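Local atomic coordinates of AP endonuclease, family 2 (Brucella melitensis biovar Abortus, PDB entry 3NGF), a protein that probably isomerises hydroxypyruvate as a manganese-binding TIM-barrel enzyme of the hyi family, related in sequence to family 2 AP endonucleases. Residues Leu196-Phe207 and Tyr230-Tyr240. Sequence-based numbering, arbitrary orientation.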
loop_
_atom_site.group_PDB
_atom_site.type_symbol
_atom_site.label_atom_id
_atom_site.label_comp_id
_atom_site.label_asym_id
_atom_site.label_seq_id
_atom_site.Cartn_x
_atom_site.Cartn_y
_atom_site.Cartn_z
ATOM N N LEU A 196 6.911 -12.844 12.257
ATOM C CA LEU A 196 6.465 -11.461 12.064
ATOM C C LEU A 196 6.822 -10.512 13.195
ATOM O O LEU A 196 7.143 -9.354 12.930
ATOM C CB LEU A 196 4.962 -11.411 11.807
ATOM C CG LEU A 196 4.415 -12.200 10.621
ATOM C CD1 LEU A 196 2.899 -11.988 10.526
ATOM C CD2 LEU A 196 5.086 -11.874 9.284
ATOM N N THR A 197 6.789 -10.972 14.445
ATOM C CA THR A 197 7.131 -10.101 15.576
ATOM C C THR A 197 8.574 -9.631 15.495
ATOM O O THR A 197 8.868 -8.414 15.544
ATOM C CB THR A 197 6.873 -10.772 16.914
ATOM O OG1 THR A 197 5.492 -11.112 16.991
ATOM C CG2 THR A 197 7.236 -9.834 18.085
ATOM N N ARG A 198 9.461 -10.591 15.280
ATOM C CA ARG A 198 10.887 -10.297 15.150
ATOM C C ARG A 198 11.210 -9.576 13.849
ATOM O O ARG A 198 12.111 -8.722 13.812
ATOM C CB ARG A 198 11.698 -11.594 15.331
ATOM C CG ARG A 198 11.580 -12.155 16.742
ATOM C CD ARG A 198 12.252 -11.282 17.791
ATOM N NE ARG A 198 12.236 -11.968 19.084
ATOM C CZ ARG A 198 11.441 -11.684 20.108
ATOM N NH1 ARG A 198 10.601 -10.654 20.074
ATOM N NH2 ARG A 198 11.514 -12.434 21.202
ATOM N N LEU A 199 10.413 -9.824 12.805
ATOM C CA LEU A 199 10.582 -9.111 11.550
ATOM C C LEU A 199 10.243 -7.615 11.717
ATOM O O LEU A 199 11.010 -6.742 11.284
ATOM C CB LEU A 199 9.668 -9.690 10.491
ATOM C CG LEU A 199 9.761 -9.160 9.075
ATOM C CD1 LEU A 199 11.159 -9.366 8.505
ATOM C CD2 LEU A 199 8.676 -9.834 8.153
ATOM N N ILE A 200 9.089 -7.345 12.335
ATOM C CA ILE A 200 8.642 -5.970 12.624
ATOM C C ILE A 200 9.685 -5.236 13.425
ATOM O O ILE A 200 10.019 -4.076 13.110
ATOM C CB ILE A 200 7.267 -5.929 13.364
ATOM C CG1 ILE A 200 6.159 -6.416 12.417
ATOM C CG2 ILE A 200 6.981 -4.513 13.884
ATOM C CD1 ILE A 200 4.777 -6.646 13.078
ATOM N N GLU A 201 10.232 -5.927 14.420
ATOM C CA GLU A 201 11.283 -5.383 15.262
ATOM C C GLU A 201 12.573 -5.070 14.491
ATOM O O GLU A 201 13.182 -3.988 14.708
ATOM C CB GLU A 201 11.523 -6.314 16.458
ATOM C CG GLU A 201 10.354 -6.237 17.468
ATOM C CD GLU A 201 10.386 -7.297 18.536
ATOM O OE1 GLU A 201 11.168 -8.245 18.416
ATOM O OE2 GLU A 201 9.619 -7.172 19.519
ATOM N N LYS A 202 12.961 -5.961 13.574
ATOM C CA LYS A 202 14.132 -5.731 12.712
ATOM C C LYS A 202 13.877 -4.567 11.750
ATOM O O LYS A 202 14.791 -3.801 11.435
ATOM C CB LYS A 202 14.470 -6.971 11.869
ATOM C CG LYS A 202 14.920 -8.192 12.613
ATOM C CD LYS A 202 14.631 -9.484 11.774
ATOM C CE LYS A 202 15.402 -10.685 12.267
ATOM N NZ LYS A 202 15.191 -11.912 11.415
ATOM N N MET A 203 12.630 -4.431 11.292
ATOM C CA MET A 203 12.275 -3.434 10.277
ATOM C C MET A 203 11.902 -2.088 10.888
ATOM O O MET A 203 11.499 -1.176 10.170
ATOM C CB MET A 203 11.114 -3.934 9.418
ATOM C CG MET A 203 11.462 -5.107 8.472
ATOM S SD MET A 203 10.040 -5.757 7.580
ATOM C CE MET A 203 9.750 -4.383 6.416
ATOM N N ASN A 204 12.008 -1.965 12.210
ATOM C CA ASN A 204 11.470 -0.790 12.877
ATOM C C ASN A 204 12.148 0.451 12.322
ATOM O O ASN A 204 13.369 0.482 12.170
ATOM C CB ASN A 204 11.658 -0.872 14.367
ATOM C CG ASN A 204 10.985 0.282 15.101
ATOM O OD1 ASN A 204 9.939 0.806 14.664
ATOM N ND2 ASN A 204 11.577 0.677 16.223
ATOM N N GLY A 205 11.336 1.445 11.984
ATOM C CA GLY A 205 11.831 2.679 11.349
ATOM C C GLY A 205 12.036 2.585 9.838
ATOM O O GLY A 205 12.444 3.579 9.218
ATOM N N ALA A 206 11.758 1.427 9.230
ATOM C CA ALA A 206 11.954 1.232 7.767
ATOM C C ALA A 206 10.657 0.943 6.999
ATOM O O ALA A 206 10.688 0.790 5.786
ATOM C CB ALA A 206 12.962 0.117 7.510
ATOM N N PHE A 207 9.520 0.881 7.687
ATOM C CA PHE A 207 8.230 0.766 7.016
ATOM C C PHE A 207 7.345 1.946 7.373
ATOM O O PHE A 207 7.283 2.335 8.536
ATOM C CB PHE A 207 7.534 -0.595 7.298
ATOM C CG PHE A 207 7.253 -0.860 8.742
ATOM C CD1 PHE A 207 8.219 -1.432 9.565
ATOM C CD2 PHE A 207 6.003 -0.582 9.282
ATOM C CE1 PHE A 207 7.964 -1.670 10.914
ATOM C CE2 PHE A 207 5.747 -0.820 10.628
ATOM C CZ PHE A 207 6.732 -1.365 11.441
ATOM N N TYR A 230 -2.578 -9.211 18.777
ATOM C CA TYR A 230 -1.211 -9.256 19.268
ATOM C C TYR A 230 -0.308 -8.423 18.389
ATOM O O TYR A 230 0.539 -7.664 18.894
ATOM C CB TYR A 230 -0.669 -10.683 19.302
ATOM C CG TYR A 230 0.788 -10.729 19.710
ATOM C CD1 TYR A 230 1.149 -10.551 21.026
ATOM C CD2 TYR A 230 1.804 -10.925 18.769
ATOM C CE1 TYR A 230 2.458 -10.597 21.407
ATOM C CE2 TYR A 230 3.136 -10.958 19.153
ATOM C CZ TYR A 230 3.457 -10.791 20.458
ATOM O OH TYR A 230 4.774 -10.843 20.894
ATOM N N LEU A 231 -0.483 -8.570 17.075
ATOM C CA LEU A 231 0.365 -7.865 16.114
ATOM C C LEU A 231 0.121 -6.347 16.225
ATOM O O LEU A 231 1.057 -5.567 16.112
ATOM C CB LEU A 231 0.104 -8.388 14.695
ATOM C CG LEU A 231 0.656 -9.796 14.401
ATOM C CD1 LEU A 231 0.117 -10.299 13.053
ATOM C CD2 LEU A 231 2.181 -9.825 14.404
ATOM N N PHE A 232 -1.125 -5.928 16.459
ATOM C CA PHE A 232 -1.391 -4.496 16.733
ATOM C C PHE A 232 -0.590 -4.011 17.935
ATOM O O PHE A 232 -0.086 -2.883 17.936
ATOM C CB PHE A 232 -2.878 -4.198 16.983
ATOM C CG PHE A 232 -3.801 -4.598 15.863
ATOM C CD1 PHE A 232 -3.359 -4.735 14.551
ATOM C CD2 PHE A 232 -5.141 -4.828 16.132
ATOM C CE1 PHE A 232 -4.223 -5.120 13.562
ATOM C CE2 PHE A 232 -6.013 -5.212 15.136
ATOM C CZ PHE A 232 -5.555 -5.351 13.851
ATOM N N SER A 233 -0.435 -4.868 18.944
ATOM C CA SER A 233 0.273 -4.483 20.167
ATOM C C SER A 233 1.772 -4.379 19.878
ATOM O O SER A 233 2.452 -3.516 20.454
ATOM C CB SER A 233 -0.025 -5.439 21.342
ATOM O OG SER A 233 0.679 -6.664 21.214
ATOM N N VAL A 234 2.252 -5.183 18.925
ATOM C CA VAL A 234 3.660 -5.137 18.505
ATOM C C VAL A 234 3.932 -3.800 17.796
ATOM O O VAL A 234 4.939 -3.133 18.082
ATOM C CB VAL A 234 4.043 -6.337 17.592
ATOM C CG1 VAL A 234 5.479 -6.229 17.089
ATOM C CG2 VAL A 234 3.839 -7.707 18.342
ATOM N N LEU A 235 3.035 -3.412 16.890
ATOM C CA LEU A 235 3.196 -2.161 16.147
ATOM C C LEU A 235 3.295 -1.005 17.124
ATOM O O LEU A 235 4.130 -0.089 16.952
ATOM C CB LEU A 235 2.030 -1.951 15.179
ATOM C CG LEU A 235 2.047 -2.903 13.979
ATOM C CD1 LEU A 235 0.781 -2.776 13.129
ATOM C CD2 LEU A 235 3.306 -2.666 13.103
ATOM N N GLU A 236 2.448 -1.038 18.148
ATOM C CA GLU A 236 2.434 0.030 19.173
ATOM C C GLU A 236 3.718 0.060 19.983
ATOM O O GLU A 236 4.262 1.149 20.252
ATOM C CB GLU A 236 1.235 -0.128 20.106
ATOM C CG GLU A 236 -0.095 0.224 19.460
ATOM C CD GLU A 236 -0.214 1.701 19.087
ATOM O OE1 GLU A 236 0.108 2.574 19.928
ATOM O OE2 GLU A 236 -0.634 1.978 17.937
ATOM N N SER A 237 4.200 -1.131 20.339
ATOM C CA SER A 237 5.435 -1.323 21.116
ATOM C C SER A 237 6.667 -0.764 20.418
ATOM O O SER A 237 7.522 -0.164 21.082
ATOM C CB SER A 237 5.658 -2.819 21.495
ATOM O OG SER A 237 6.286 -3.561 20.432
ATOM N N VAL A 238 6.743 -0.907 19.086
ATOM C CA VAL A 238 7.877 -0.373 18.344
ATOM C C VAL A 238 7.734 1.118 18.015
ATOM O O VAL A 238 8.649 1.707 17.461
ATOM C CB VAL A 238 8.161 -1.168 17.046
ATOM C CG1 VAL A 238 8.426 -2.654 17.388
ATOM C CG2 VAL A 238 7.018 -1.025 16.039
ATOM N N GLY A 239 6.604 1.725 18.363
ATOM C CA GLY A 239 6.400 3.150 18.133
ATOM C C GLY A 239 5.887 3.478 16.746
ATOM O O GLY A 239 6.073 4.592 16.273
ATOM N N TYR A 240 5.199 2.537 16.098
ATOM C CA TYR A 240 4.604 2.814 14.796
ATOM C C TYR A 240 3.396 3.716 14.967
ATOM O O TYR A 240 2.511 3.401 15.752
ATOM C CB TYR A 240 4.183 1.523 14.091
ATOM C CG TYR A 240 3.580 1.768 12.736
ATOM C CD1 TYR A 240 4.359 2.245 11.681
ATOM C CD2 TYR A 240 2.240 1.541 12.503
ATOM C CE1 TYR A 240 3.806 2.489 10.441
ATOM C CE2 TYR A 240 1.668 1.804 11.258
ATOM C CZ TYR A 240 2.458 2.258 10.237
ATOM O OH TYR A 240 1.889 2.473 9.017
#
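Thr-197 lies across from Val-234, Ile-200 from Leu-235 and Asn-204 from Val-238, as judged by their nearest CA atoms, the helical segments running nearly parallel, 20° apart, with axes 10.2 Å apart at closest approach. Both then turn toward a barrel strand: Met-203 to Ala-206 form a type II beta turn, and Gly-239, with positive phi, closes the other helix in a Schellman motif.

Ile-200 sits at the middle of the seam. Its chi1 of -68° sets CG1 beside the backbone N and swings CG2 out to Val-234 CG1, at 3.9 Å, and to Val-238 CG2; CD1 packs on Val-234 CG1 and, slightly farther off, Leu-231 CD2. Toward the N-terminal ends, Leu-196 CD1 meets Leu-231 CD1 at 4.1 Å. On the more exposed flank Thr-197 OG1 lies in the plane of the Tyr-230 ring, at its edge, 3.2 Å from CE2, and Thr-197 CG2 packs on Val-234 CG2. Deeper in, the near-parallel rings of Phe-207 and Tyr-240 (planes 30° apart) are so displaced that they barely overlap, Phe-207 CE2 lying 3.5 Å from Tyr-240 CD1. Tyr-240 OH hydrogen-bonds to Trp-243 O, tying its polar end to strand 243-246.

Ile-200 packs on Leu-184 of strand 180-185, which Phe-207 also touches, and Leu-235 on Val-210 of strand 207-212, likewise touched by Tyr-240: adjacent outer helices of a TIM barrel packing side by side over its parallel strands.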